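Side-chain contacts in DnaJ homolog subfamily C member 27-A (Xenopus laevis, PDB 6JMG), which probably hydrolyses GTP as a Rab-family small GTPase joined to a DnaJ domain, and may take part in regulating the MEK/ERK pathway: residues V19-M22 and G28-C31; N68-A73 and N83-D88; F77-R82 and L111-Q116; G91-Y96 and Q176-A181. All coordinates share one frame; numbering follows the deposited sequence.

Contact 1 of 4, residues V19-M22 and G28-C31. With MG (magnesium ion), chain D; GTP (guanosine-5'-triphosphate), chain C.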
loop_
_atom_site.group_PDB
_atom_site.type_symbol
_atom_site.label_atom_id
_atom_site.label_comp_id
_atom_site.label_asym_id
_atom_site.label_seq_id
_atom_site.Cartn_x
_atom_site.Cartn_y
_atom_site.Cartn_z
ATOM N N VAL A 19 2.857 -5.232 -12.293
ATOM C CA VAL A 19 2.987 -3.812 -11.976
ATOM C C VAL A 19 1.817 -3.076 -12.617
ATOM O O VAL A 19 1.468 -3.341 -13.777
ATOM C CB VAL A 19 4.330 -3.239 -12.482
ATOM C CG1 VAL A 19 4.350 -1.750 -12.335
ATOM C CG2 VAL A 19 5.527 -3.891 -11.762
ATOM N N ILE A 20 1.170 -2.196 -11.870
ATOM C CA ILE A 20 0.132 -1.360 -12.446
ATOM C C ILE A 20 0.472 0.104 -12.220
ATOM O O ILE A 20 1.280 0.458 -11.355
ATOM C CB ILE A 20 -1.249 -1.686 -11.870
ATOM C CG1 ILE A 20 -1.309 -1.298 -10.409
ATOM C CG2 ILE A 20 -1.567 -3.174 -12.043
ATOM C CD1 ILE A 20 -2.723 -1.381 -9.877
ATOM N N SER A 21 -0.181 0.962 -12.998
ATOM C CA SER A 21 -0.060 2.410 -12.869
ATOM C C SER A 21 -1.403 3.017 -12.484
ATOM O O SER A 21 -2.443 2.641 -13.031
ATOM C CB SER A 21 0.398 3.024 -14.188
ATOM O OG SER A 21 -0.620 2.831 -15.170
ATOM N N MET A 22 -1.381 3.991 -11.587
ATOM C CA MET A 22 -2.607 4.656 -11.181
ATOM C C MET A 22 -2.344 6.157 -11.110
ATOM O O MET A 22 -1.226 6.599 -10.813
ATOM C CB MET A 22 -3.140 4.144 -9.819
ATOM C CG MET A 22 -3.421 2.649 -9.727
ATOM S SD MET A 22 -3.989 2.015 -8.118
ATOM C CE MET A 22 -4.427 3.519 -7.300
ATOM N N GLY A 28 0.987 11.423 -16.913
ATOM C CA GLY A 28 2.245 10.887 -17.384
ATOM C C GLY A 28 2.512 9.409 -17.093
ATOM O O GLY A 28 3.680 9.000 -17.115
ATOM N N LYS A 29 1.475 8.604 -16.828
ATOM C CA LYS A 29 1.705 7.214 -16.459
ATOM C C LYS A 29 2.316 6.441 -17.614
ATOM O O LYS A 29 3.353 5.788 -17.467
ATOM C CB LYS A 29 0.387 6.554 -16.043
ATOM C CG LYS A 29 -0.272 7.212 -14.835
ATOM C CD LYS A 29 -1.543 6.484 -14.410
ATOM C CE LYS A 29 -2.692 6.702 -15.404
ATOM N NZ LYS A 29 -2.968 8.123 -15.690
ATOM N N SER A 30 1.707 6.540 -18.788
ATOM C CA SER A 30 2.262 5.847 -19.943
ATOM C C SER A 30 3.678 6.317 -20.251
ATOM O O SER A 30 4.550 5.489 -20.560
ATOM C CB SER A 30 1.333 6.002 -21.129
ATOM O OG SER A 30 0.044 5.633 -20.733
ATOM N N CYS A 31 3.944 7.638 -20.140
ATOM C CA CYS A 31 5.243 8.120 -20.599
ATOM C C CYS A 31 6.348 7.837 -19.597
ATOM O O CYS A 31 7.486 7.597 -20.008
ATOM C CB CYS A 31 5.251 9.639 -20.871
ATOM S SG CYS A 31 4.202 10.331 -22.152
HETATM MG MG MG D . -1.685 6.463 -20.265
HETATM P PG GTP C . -3.915 8.621 -19.479
HETATM O O1G GTP C . -3.412 7.330 -20.088
HETATM O O2G GTP C . -4.446 8.415 -18.083
HETATM O O3G GTP C . -5.017 9.190 -20.354
HETATM O O3B GTP C . -2.740 9.718 -19.287
HETATM P PB GTP C . -1.236 9.343 -18.849
HETATM O O1B GTP C . -1.080 9.373 -17.353
HETATM O O2B GTP C . -0.743 8.012 -19.366
HETATM O O3A GTP C . -0.389 10.581 -19.432
HETATM P PA GTP C . 0.657 10.422 -20.638
HETATM O O1A GTP C . 1.819 9.526 -20.284
HETATM O O2A GTP C . -0.011 9.928 -21.886
HETATM O "O5'" GTP C . 1.078 11.952 -20.795
HETATM C "C5'" GTP C . 0.084 12.933 -20.969
HETATM C "C4'" GTP C . 0.730 14.117 -21.680
HETATM O "O4'" GTP C . 1.674 14.677 -20.809
HETATM C "C3'" GTP C . 1.497 13.755 -22.928
HETATM O "O3'" GTP C . 1.306 14.849 -23.770
HETATM C "C2'" GTP C . 2.956 13.739 -22.539
HETATM O "O2'" GTP C . 3.835 14.224 -23.529
HETATM C "C1'" GTP C . 2.964 14.722 -21.410
HETATM N N9 GTP C . 3.972 14.381 -20.406
HETATM C C8 GTP C . 4.113 13.185 -19.747
HETATM N N7 GTP C . 5.142 13.307 -18.865
HETATM C C5 GTP C . 5.648 14.558 -18.961
HETATM C C6 GTP C . 6.683 15.200 -18.300
HETATM O O6 GTP C . 7.351 14.615 -17.451
HETATM N N1 GTP C . 6.957 16.521 -18.589
HETATM C C2 GTP C . 6.224 17.197 -19.534
HETATM N N2 GTP C . 6.528 18.460 -19.798
HETATM N N3 GTP C . 5.191 16.555 -20.196
HETATM C C4 GTP C . 4.914 15.255 -19.916
HETATM O O HOH W 1 -1.867 5.305 -18.504
HETATM O O HOH W 2 -1.360 7.551 -22.090
#

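Contact 2 of 4, residues N68-A73 and N83-D88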
loop_
_atom_site.group_PDB
_atom_site.type_symbol
_atom_site.label_atom_id
_atom_site.label_comp_id
_atom_site.label_asym_id
_atom_site.label_seq_id
_atom_site.Cartn_x
_atom_site.Cartn_y
_atom_site.Cartn_z
ATOM N N ASN A 68 5.008 -7.954 -15.712
ATOM C CA ASN A 68 3.736 -7.732 -16.379
ATOM C C ASN A 68 3.213 -6.359 -15.994
ATOM O O ASN A 68 2.881 -6.121 -14.829
ATOM C CB ASN A 68 2.725 -8.807 -15.992
ATOM C CG ASN A 68 3.143 -10.189 -16.442
ATOM O OD1 ASN A 68 2.966 -10.560 -17.605
ATOM N ND2 ASN A 68 3.709 -10.956 -15.526
ATOM N N ILE A 69 3.113 -5.467 -16.968
ATOM C CA ILE A 69 2.688 -4.100 -16.728
ATOM C C ILE A 69 1.266 -3.936 -17.244
ATOM O O ILE A 69 0.972 -4.289 -18.391
ATOM C CB ILE A 69 3.650 -3.093 -17.385
ATOM C CG1 ILE A 69 5.062 -3.256 -16.803
ATOM C CG2 ILE A 69 3.195 -1.669 -17.126
ATOM C CD1 ILE A 69 6.117 -2.244 -17.345
ATOM N N PHE A 70 0.382 -3.443 -16.378
ATOM C CA PHE A 70 -0.988 -3.065 -16.714
ATOM C C PHE A 70 -1.043 -1.560 -16.515
ATOM O O PHE A 70 -1.346 -1.069 -15.424
ATOM C CB PHE A 70 -2.023 -3.795 -15.834
ATOM C CG PHE A 70 -2.005 -5.282 -16.008
ATOM C CD1 PHE A 70 -0.931 -6.038 -15.541
ATOM C CD2 PHE A 70 -3.050 -5.933 -16.648
ATOM C CE1 PHE A 70 -0.903 -7.420 -15.709
ATOM C CE2 PHE A 70 -3.036 -7.298 -16.809
ATOM C CZ PHE A 70 -1.957 -8.045 -16.343
ATOM N N ASP A 71 -0.757 -0.835 -17.585
ATOM C CA ASP A 71 -0.780 0.619 -17.570
ATOM C C ASP A 71 -2.237 1.039 -17.651
ATOM O O ASP A 71 -2.894 0.771 -18.662
ATOM C CB ASP A 71 0.053 1.141 -18.738
ATOM C CG ASP A 71 -0.051 2.643 -18.920
ATOM O OD1 ASP A 71 -0.420 3.357 -17.972
ATOM O OD2 ASP A 71 0.239 3.111 -20.035
ATOM N N MET A 72 -2.762 1.651 -16.578
ATOM C CA MET A 72 -4.196 1.916 -16.504
ATOM C C MET A 72 -4.519 3.307 -17.026
ATOM O O MET A 72 -3.719 4.238 -16.920
ATOM C CB MET A 72 -4.743 1.797 -15.067
ATOM C CG MET A 72 -4.407 0.497 -14.285
ATOM S SD MET A 72 -5.384 0.217 -12.759
ATOM C CE MET A 72 -5.205 1.705 -11.903
ATOM N N ALA A 73 -5.736 3.445 -17.541
ATOM C CA ALA A 73 -6.244 4.725 -18.002
ATOM C C ALA A 73 -6.777 5.503 -16.810
ATOM O O ALA A 73 -7.450 4.945 -15.940
ATOM C CB ALA A 73 -7.341 4.499 -19.035
ATOM N N ASN A 83 -11.198 -2.044 -12.816
ATOM C CA ASN A 83 -11.427 -2.790 -11.574
ATOM C C ASN A 83 -10.897 -4.219 -11.629
ATOM O O ASN A 83 -10.461 -4.749 -10.605
ATOM C CB ASN A 83 -12.917 -2.836 -11.258
ATOM C CG ASN A 83 -13.434 -1.529 -10.735
ATOM O OD1 ASN A 83 -12.658 -0.664 -10.323
ATOM N ND2 ASN A 83 -14.751 -1.367 -10.749
ATOM N N GLU A 84 -10.880 -4.851 -12.809
ATOM C CA GLU A 84 -10.406 -6.226 -12.883
ATOM C C GLU A 84 -8.917 -6.370 -12.592
ATOM O O GLU A 84 -8.465 -7.490 -12.317
ATOM C CB GLU A 84 -10.691 -6.824 -14.265
ATOM C CG GLU A 84 -11.951 -7.688 -14.333
ATOM C CD GLU A 84 -11.824 -9.024 -13.600
ATOM O OE1 GLU A 84 -12.714 -9.297 -12.781
ATOM O OE2 GLU A 84 -10.878 -9.812 -13.845
ATOM N N PHE A 85 -8.125 -5.293 -12.649
ATOM C CA PHE A 85 -6.687 -5.509 -12.689
ATOM C C PHE A 85 -5.960 -5.112 -11.412
ATOM O O PHE A 85 -4.725 -5.148 -11.389
ATOM C CB PHE A 85 -6.094 -4.805 -13.905
ATOM C CG PHE A 85 -6.712 -5.241 -15.190
ATOM C CD1 PHE A 85 -6.337 -6.443 -15.784
ATOM C CD2 PHE A 85 -7.698 -4.475 -15.791
ATOM C CE1 PHE A 85 -6.911 -6.842 -16.969
ATOM C CE2 PHE A 85 -8.280 -4.873 -16.970
ATOM C CZ PHE A 85 -7.908 -6.053 -17.555
ATOM N N TYR A 86 -6.676 -4.845 -10.323
ATOM C CA TYR A 86 -5.979 -4.511 -9.087
ATOM C C TYR A 86 -5.485 -5.759 -8.349
ATOM O O TYR A 86 -4.493 -5.687 -7.612
ATOM C CB TYR A 86 -6.880 -3.690 -8.161
ATOM C CG TYR A 86 -7.178 -2.264 -8.583
ATOM C CD1 TYR A 86 -6.172 -1.301 -8.663
ATOM C CD2 TYR A 86 -8.482 -1.862 -8.843
ATOM C CE1 TYR A 86 -6.456 0.020 -9.022
ATOM C CE2 TYR A 86 -8.776 -0.547 -9.202
ATOM C CZ TYR A 86 -7.765 0.386 -9.289
ATOM O OH TYR A 86 -8.071 1.682 -9.647
ATOM N N LYS A 87 -6.151 -6.899 -8.513
ATOM C CA LYS A 87 -5.799 -8.064 -7.714
ATOM C C LYS A 87 -4.416 -8.612 -8.072
ATOM O O LYS A 87 -3.954 -8.524 -9.211
ATOM C CB LYS A 87 -6.847 -9.169 -7.860
ATOM C CG LYS A 87 -7.563 -9.220 -9.201
ATOM C CD LYS A 87 -8.649 -10.313 -9.215
ATOM C CE LYS A 87 -9.201 -10.550 -10.620
ATOM N NZ LYS A 87 -10.457 -9.777 -10.829
ATOM N N ASP A 88 -3.774 -9.218 -7.078
ATOM C CA ASP A 88 -2.481 -9.886 -7.231
ATOM C C ASP A 88 -1.428 -8.932 -7.787
ATOM O O ASP A 88 -0.673 -9.254 -8.698
ATOM C CB ASP A 88 -2.626 -11.139 -8.103
ATOM C CG ASP A 88 -1.306 -11.843 -8.346
ATOM O OD1 ASP A 88 -0.611 -12.181 -7.357
ATOM O OD2 ASP A 88 -0.953 -12.028 -9.533
#

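Contact 3 of 4, residues F77-R82 and L111-Q116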
loop_
_atom_site.group_PDB
_atom_site.type_symbol
_atom_site.label_atom_id
_atom_site.label_comp_id
_atom_site.label_asym_id
_atom_site.label_seq_id
_atom_site.Cartn_x
_atom_site.Cartn_y
_atom_site.Cartn_z
ATOM N N PHE A 77 -14.123 7.545 -16.624
ATOM C CA PHE A 77 -14.967 6.732 -17.495
ATOM C C PHE A 77 -14.529 5.272 -17.494
ATOM O O PHE A 77 -15.354 4.374 -17.689
ATOM C CB PHE A 77 -14.941 7.311 -18.918
ATOM C CG PHE A 77 -15.654 6.460 -19.947
ATOM C CD1 PHE A 77 -15.011 5.388 -20.567
ATOM C CD2 PHE A 77 -16.958 6.748 -20.312
ATOM C CE1 PHE A 77 -15.662 4.617 -21.508
ATOM C CE2 PHE A 77 -17.609 5.984 -21.257
ATOM C CZ PHE A 77 -16.964 4.909 -21.848
ATOM N N PHE A 78 -13.236 5.016 -17.293
ATOM C CA PHE A 78 -12.681 3.674 -17.350
ATOM C C PHE A 78 -12.624 2.996 -15.989
ATOM O O PHE A 78 -11.919 1.985 -15.840
ATOM C CB PHE A 78 -11.297 3.714 -17.989
ATOM C CG PHE A 78 -11.327 4.061 -19.445
ATOM C CD1 PHE A 78 -11.931 3.209 -20.361
ATOM C CD2 PHE A 78 -10.771 5.246 -19.902
ATOM C CE1 PHE A 78 -11.973 3.534 -21.698
ATOM C CE2 PHE A 78 -10.810 5.569 -21.243
ATOM C CZ PHE A 78 -11.408 4.715 -22.142
ATOM N N TYR A 79 -13.387 3.501 -15.017
ATOM C CA TYR A 79 -13.451 2.872 -13.702
ATOM C C TYR A 79 -13.744 1.378 -13.810
ATOM O O TYR A 79 -13.022 0.542 -13.245
ATOM C CB TYR A 79 -14.521 3.576 -12.874
ATOM C CG TYR A 79 -14.826 2.918 -11.562
ATOM C CD1 TYR A 79 -13.864 2.853 -10.560
ATOM C CD2 TYR A 79 -16.076 2.378 -11.314
ATOM C CE1 TYR A 79 -14.138 2.258 -9.347
ATOM C CE2 TYR A 79 -16.365 1.784 -10.104
ATOM C CZ TYR A 79 -15.392 1.724 -9.121
ATOM O OH TYR A 79 -15.679 1.125 -7.914
ATOM N N GLU A 80 -14.797 1.022 -14.557
ATOM C CA GLU A 80 -15.227 -0.370 -14.621
ATOM C C GLU A 80 -14.230 -1.234 -15.380
ATOM O O GLU A 80 -14.120 -2.438 -15.109
ATOM C CB GLU A 80 -16.605 -0.460 -15.267
ATOM C CG GLU A 80 -17.734 0.031 -14.370
ATOM C CD GLU A 80 -18.060 1.509 -14.578
ATOM O OE1 GLU A 80 -17.224 2.240 -15.166
ATOM O OE2 GLU A 80 -19.160 1.937 -14.163
ATOM N N VAL A 81 -13.505 -0.646 -16.334
ATOM C CA VAL A 81 -12.481 -1.396 -17.055
ATOM C C VAL A 81 -11.302 -1.704 -16.137
ATOM O O VAL A 81 -10.721 -2.801 -16.198
ATOM C CB VAL A 81 -12.045 -0.639 -18.322
ATOM C CG1 VAL A 81 -10.781 -1.256 -18.881
ATOM C CG2 VAL A 81 -13.165 -0.641 -19.375
ATOM N N ARG A 82 -10.927 -0.744 -15.276
ATOM C CA ARG A 82 -9.738 -0.916 -14.439
ATOM C C ARG A 82 -9.957 -1.909 -13.307
ATOM O O ARG A 82 -9.006 -2.587 -12.901
ATOM C CB ARG A 82 -9.324 0.403 -13.780
ATOM C CG ARG A 82 -8.989 1.541 -14.654
ATOM C CD ARG A 82 -8.470 2.690 -13.794
ATOM N NE ARG A 82 -9.450 3.271 -12.871
ATOM C CZ ARG A 82 -10.043 4.461 -13.038
ATOM N NH1 ARG A 82 -9.771 5.217 -14.100
ATOM N NH2 ARG A 82 -10.918 4.906 -12.139
ATOM N N LEU A 111 -6.251 5.404 -3.879
ATOM C CA LEU A 111 -6.030 4.361 -2.883
ATOM C C LEU A 111 -7.350 3.724 -2.469
ATOM O O LEU A 111 -7.448 2.497 -2.341
ATOM C CB LEU A 111 -5.313 4.942 -1.667
ATOM C CG LEU A 111 -3.862 5.352 -1.890
ATOM C CD1 LEU A 111 -3.194 5.721 -0.591
ATOM C CD2 LEU A 111 -3.112 4.225 -2.554
ATOM N N ALA A 112 -8.388 4.545 -2.289
ATOM C CA ALA A 112 -9.692 4.014 -1.916
ATOM C C ALA A 112 -10.228 3.077 -2.987
ATOM O O ALA A 112 -10.781 2.012 -2.682
ATOM C CB ALA A 112 -10.672 5.161 -1.676
ATOM N N GLU A 113 -10.072 3.457 -4.252
ATOM C CA GLU A 113 -10.613 2.643 -5.329
ATOM C C GLU A 113 -9.894 1.307 -5.414
ATOM O O GLU A 113 -10.532 0.258 -5.543
ATOM C CB GLU A 113 -10.512 3.406 -6.641
ATOM C CG GLU A 113 -10.731 2.555 -7.833
ATOM C CD GLU A 113 -10.823 3.372 -9.071
ATOM O OE1 GLU A 113 -10.402 2.869 -10.132
ATOM O OE2 GLU A 113 -11.299 4.525 -8.969
ATOM N N MET A 114 -8.573 1.322 -5.292
ATOM C CA MET A 114 -7.833 0.071 -5.229
ATOM C C MET A 114 -8.230 -0.737 -4.005
ATOM O O MET A 114 -8.512 -1.935 -4.110
ATOM C CB MET A 114 -6.325 0.343 -5.208
ATOM C CG MET A 114 -5.472 -0.921 -5.325
ATOM S SD MET A 114 -3.700 -0.673 -5.127
ATOM C CE MET A 114 -3.117 -2.171 -5.886
ATOM N N LYS A 115 -8.292 -0.086 -2.834
ATOM C CA LYS A 115 -8.566 -0.817 -1.599
ATOM C C LYS A 115 -9.906 -1.540 -1.634
ATOM O O LYS A 115 -10.021 -2.627 -1.052
ATOM C CB LYS A 115 -8.524 0.113 -0.391
ATOM C CG LYS A 115 -7.252 0.037 0.422
ATOM C CD LYS A 115 -7.202 1.140 1.487
ATOM C CE LYS A 115 -5.793 1.335 2.049
ATOM N NZ LYS A 115 -5.626 2.657 2.729
ATOM N N GLN A 116 -10.926 -0.996 -2.310
ATOM C CA GLN A 116 -12.149 -1.791 -2.334
ATOM C C GLN A 116 -12.119 -2.931 -3.338
ATOM O O GLN A 116 -12.855 -3.905 -3.161
ATOM C CB GLN A 116 -13.423 -0.988 -2.530
ATOM C CG GLN A 116 -14.387 -1.761 -1.599
ATOM C CD GLN A 116 -15.811 -1.289 -1.518
ATOM O OE1 GLN A 116 -16.732 -2.103 -1.339
ATOM N NE2 GLN A 116 -16.015 0.019 -1.607
#

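Contact 4 of 4, residues G91-Y96 and Q176-A181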
loop_
_atom_site.group_PDB
_atom_site.type_symbol
_atom_site.label_atom_id
_atom_site.label_comp_id
_atom_site.label_asym_id
_atom_site.label_seq_id
_atom_site.Cartn_x
_atom_site.Cartn_y
_atom_site.Cartn_z
ATOM N N GLY A 91 3.611 -4.316 -7.432
ATOM C CA GLY A 91 4.093 -2.948 -7.439
ATOM C C GLY A 91 3.074 -2.024 -8.091
ATOM O O GLY A 91 2.371 -2.422 -9.018
ATOM N N VAL A 92 3.035 -0.786 -7.596
ATOM C CA VAL A 92 2.147 0.260 -8.109
ATOM C C VAL A 92 2.960 1.511 -8.411
ATOM O O VAL A 92 3.718 1.989 -7.556
ATOM C CB VAL A 92 1.046 0.616 -7.100
ATOM C CG1 VAL A 92 0.345 1.905 -7.537
ATOM C CG2 VAL A 92 0.071 -0.535 -6.938
ATOM N N ILE A 93 2.781 2.057 -9.609
ATOM C CA ILE A 93 3.351 3.344 -9.985
ATOM C C ILE A 93 2.223 4.361 -9.867
ATOM O O ILE A 93 1.310 4.404 -10.701
ATOM C CB ILE A 93 3.973 3.291 -11.386
ATOM C CG1 ILE A 93 5.111 2.274 -11.388
ATOM C CG2 ILE A 93 4.583 4.607 -11.763
ATOM C CD1 ILE A 93 5.661 1.949 -12.757
ATOM N N LEU A 94 2.271 5.163 -8.809
ATOM C CA LEU A 94 1.226 6.132 -8.499
ATOM C C LEU A 94 1.731 7.528 -8.842
ATOM O O LEU A 94 2.684 8.013 -8.224
ATOM C CB LEU A 94 0.828 6.040 -7.025
ATOM C CG LEU A 94 -0.462 6.778 -6.639
ATOM C CD1 LEU A 94 -1.648 6.126 -7.298
ATOM C CD2 LEU A 94 -0.662 6.787 -5.153
ATOM N N VAL A 95 1.077 8.186 -9.798
ATOM C CA VAL A 95 1.651 9.358 -10.446
ATOM C C VAL A 95 0.702 10.535 -10.304
ATOM O O VAL A 95 -0.518 10.373 -10.393
ATOM C CB VAL A 95 1.963 9.107 -11.942
ATOM C CG1 VAL A 95 2.835 10.249 -12.503
ATOM C CG2 VAL A 95 2.643 7.737 -12.168
ATOM N N TYR A 96 1.279 11.722 -10.081
ATOM C CA TYR A 96 0.572 12.987 -10.229
ATOM C C TYR A 96 1.478 14.012 -10.898
ATOM O O TYR A 96 2.670 13.774 -11.139
ATOM C CB TYR A 96 0.078 13.544 -8.899
ATOM C CG TYR A 96 1.148 13.905 -7.916
ATOM C CD1 TYR A 96 1.803 12.924 -7.170
ATOM C CD2 TYR A 96 1.473 15.235 -7.681
ATOM C CE1 TYR A 96 2.782 13.269 -6.229
ATOM C CE2 TYR A 96 2.435 15.591 -6.750
ATOM C CZ TYR A 96 3.091 14.613 -6.027
ATOM O OH TYR A 96 4.055 14.987 -5.105
ATOM N N GLN A 176 14.794 1.849 -10.230
ATOM C CA GLN A 176 15.749 1.006 -9.521
ATOM C C GLN A 176 15.309 0.800 -8.080
ATOM O O GLN A 176 15.371 -0.317 -7.560
ATOM C CB GLN A 176 17.150 1.618 -9.588
ATOM C CG GLN A 176 18.246 0.780 -8.934
ATOM C CD GLN A 176 18.760 -0.340 -9.837
ATOM O OE1 GLN A 176 18.816 -1.498 -9.432
ATOM N NE2 GLN A 176 19.137 0.006 -11.064
ATOM N N ALA A 177 14.801 1.847 -7.435
ATOM C CA ALA A 177 14.311 1.680 -6.076
ATOM C C ALA A 177 13.054 0.825 -6.058
ATOM O O ALA A 177 12.866 0.002 -5.155
ATOM C CB ALA A 177 14.047 3.040 -5.452
ATOM N N PHE A 178 12.192 1.017 -7.058
ATOM C CA PHE A 178 10.934 0.289 -7.172
ATOM C C PHE A 178 11.172 -1.214 -7.237
ATOM O O PHE A 178 10.590 -1.983 -6.462
ATOM C CB PHE A 178 10.225 0.775 -8.430
ATOM C CG PHE A 178 8.832 0.234 -8.660
ATOM C CD1 PHE A 178 7.808 0.450 -7.755
ATOM C CD2 PHE A 178 8.531 -0.392 -9.861
ATOM C CE1 PHE A 178 6.516 0.020 -8.032
ATOM C CE2 PHE A 178 7.251 -0.837 -10.137
ATOM C CZ PHE A 178 6.244 -0.627 -9.226
ATOM N N TYR A 179 12.020 -1.652 -8.173
ATOM C CA TYR A 179 12.213 -3.081 -8.377
ATOM C C TYR A 179 13.032 -3.696 -7.257
ATOM O O TYR A 179 12.873 -4.886 -6.963
ATOM C CB TYR A 179 12.853 -3.344 -9.740
ATOM C CG TYR A 179 11.915 -3.126 -10.909
ATOM C CD1 TYR A 179 10.658 -3.704 -10.921
ATOM C CD2 TYR A 179 12.279 -2.310 -11.990
ATOM C CE1 TYR A 179 9.791 -3.517 -11.992
ATOM C CE2 TYR A 179 11.416 -2.109 -13.072
ATOM C CZ TYR A 179 10.171 -2.722 -13.067
ATOM O OH TYR A 179 9.290 -2.546 -14.120
ATOM N N SER A 180 13.907 -2.918 -6.617
ATOM C CA SER A 180 14.628 -3.489 -5.489
ATOM C C SER A 180 13.699 -3.721 -4.308
ATOM O O SER A 180 13.759 -4.772 -3.668
ATOM C CB SER A 180 15.793 -2.597 -5.089
ATOM O OG SER A 180 16.529 -2.194 -6.230
ATOM N N ALA A 181 12.797 -2.788 -4.029
ATOM C CA ALA A 181 11.822 -3.044 -2.981
ATOM C C ALA A 181 10.950 -4.252 -3.337
ATOM O O ALA A 181 10.591 -5.048 -2.464
ATOM C CB ALA A 181 10.977 -1.789 -2.726
#

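Contact 1 of 4, residues V19-M22 and G28-C31
Lys-29 crosses the end of strand 15-22 without forming a single hydrogen bond to residues 19-22: only its carbon chain touches them, and its ammonium goes to the nucleotide instead. CD lies 3.4 Å from Met-22 C, and the same carbon sits 3.8 Å from Ser-21 OG, so the chain runs alongside the backbone at the end of the strand. Bends at chi3 (-72°) and chi4 (-53°) then swing NZ back between two phosphates. NZ bonds GTP O1B at 2.8 Å and O2G at 2.8 Å, and Gly-23 O holds it from the loop. This is the P-loop (Walker A) of a small GTPase: Gly-28 N and Lys-29 N also grip O1B, the latter at 2.7 Å, while Ser-30 N takes O2B. Ser-30 OG binds the magnesium ion at 2.0 Å, beside O1G, O2B, two waters and Thr-48. Ser-21 OG is engaged by Asp-71 and Met-72 N. With a methionine in place of Lys-29, O1B and O2G would probably lose the ammonium that joins them, leaving the magnesium ion between those phosphates. Backbone amides, lysine and metal together probably offset the phosphate charge and are likely to hold the GTP tail in one conformation.

Contact 2 of 4, residues N68-A73 and N83-D88
Met-72, second residue of the Asp-71 to Gly-74 DxxG motif that leads into switch II of small GTPases, meets Tyr-86 in a Met-aromatic contact. Its SD stands 4.5 Å from the ring centroid, 35° off the normal, and CE reaches Tyr-86 CE1 at 3.6 Å. The bend at chi3 (-52°) turns that methyl toward the phenol, whose OH is bonded to Glu-113 of helix 107-117. Two residues back on the same side of the strand, Phe-70 presents the CD2-CE2 side of its ring to Phe-85. CD2 comes within 3.4 Å of Phe-85 CD1, the centroids are 5.4 Å apart, and the planes incline by 33°, an oblique pairing. In the Ras-like fold this joins strand 63-72 to the segment that follows the switch II helix and leads back to strand 91-97. Were Phe-85 an alanine, the CD2-CE2 side of Phe-70 would probably lose its aromatic neighbour, and a gap would be likely to open between strand and loop. Glu-84 CB lies over one face of the Phe-85 ring, offset toward the rim. Phe-70 has further partners in Lys-18, by a cation-pi contact, and Tyr-53.

Contact 3 of 4, residues F77-R82 and L111-Q116
Arg-82 grips Glu-113 side-on, with NE and NH2 both directed at one carboxylate oxygen. Each nitrogen is 2.9 Å from Glu-113 OE1, which receives them on its syn side, and the oxygen lies only 10° out of the guanidinium plane. A weak bond runs from Arg-82 NH2 to Glu-113 OE2 at 3.2 Å. The two flat groups are nearly coplanar, 21° apart. OE1 has a further partner in Tyr-86 OH. Tyr-79 also touches the carboxylate: its CD1 edge meets Glu-113 CD at 3.4 Å, with the ring turned almost perpendicular to the carboxylate. The salt bridge ties the short helix 79-82 of switch II to helix 107-117, a neighbouring helix of the Ras-like fold. Glu-113 reaches Arg-82 on an extended chain, chi1 166°. Farther out, Arg-82 NH1 is held by Ala-73 O, and Tyr-79 CA and Phe-78 O lie over one face of the guanidinium.

Contact 4 of 4, residues G91-Y96 and Q176-A181
The Phe-178 ring turns its CE1-CZ edge to the backbone of strand 91-97, with Val-92 N close to the ring plane at 3.6 Å from CZ. Obliquely to the ring sits Ile-93 CG1, 4.2 Å from the centroid and 29° off the normal, an off-centre CH-pi contact. The ring of the next residue, Tyr-179, has Phe-178 CD2 over one face, toward its rim. Phe-178 points its ring straight off helix 171-187 (chi1 -174°, CG opposite the backbone N) and reaches the strand at its first residues. Gly-91 CA is 3.6 Å from CZ; a CB on this glycine would point toward the ring, so a larger residue would probably be crowded there. Val-92 O is 3.5 Å from CE1, at an oblique angle to the ring. The axes of segments 91-96 and 176-181 approach to 9.6 Å and run nearly antiparallel (155°), as the C-terminal helix of a Ras-like domain lies against its central sheet. Val-19 and Ala-130, on the adjoining strands, also touch Phe-178. No hydrogen bond crosses between the segments: their contact rests on van der Waals and CH-pi contacts of one aromatic ring against Gly-91, the Val-92 backbone and Ile-93.

Contacts 1, 2 and 4 meet in the sheet, where strand 15-22 lies between strands 63-72 and 91-97: Val-19 N bonds Asn-68 O at 2.7 Å, and Ile-93 N bonds Ile-20 O at 2.8 Å. Contacts 1 and 2 are joined by Ser-30 OG to Asp-71 OD2 (2.6 Å), tying the magnesium ligand to the DxxG strand. Contact 3 adjoins contact 2, their centres about 10 Å apart, linked by Tyr-86 OH to Glu-113 OE1 (2.7 Å) and Ala-73 O to Arg-82 NH1 (3.0 Å); the nearest atoms of the Arg-82 side chain and GTP are about 7 Å apart. Contact 4 packs helix 171-187 on the sheet, with Val-92 pointing away to meet Met-114 (CG2 to CE 3.7 Å).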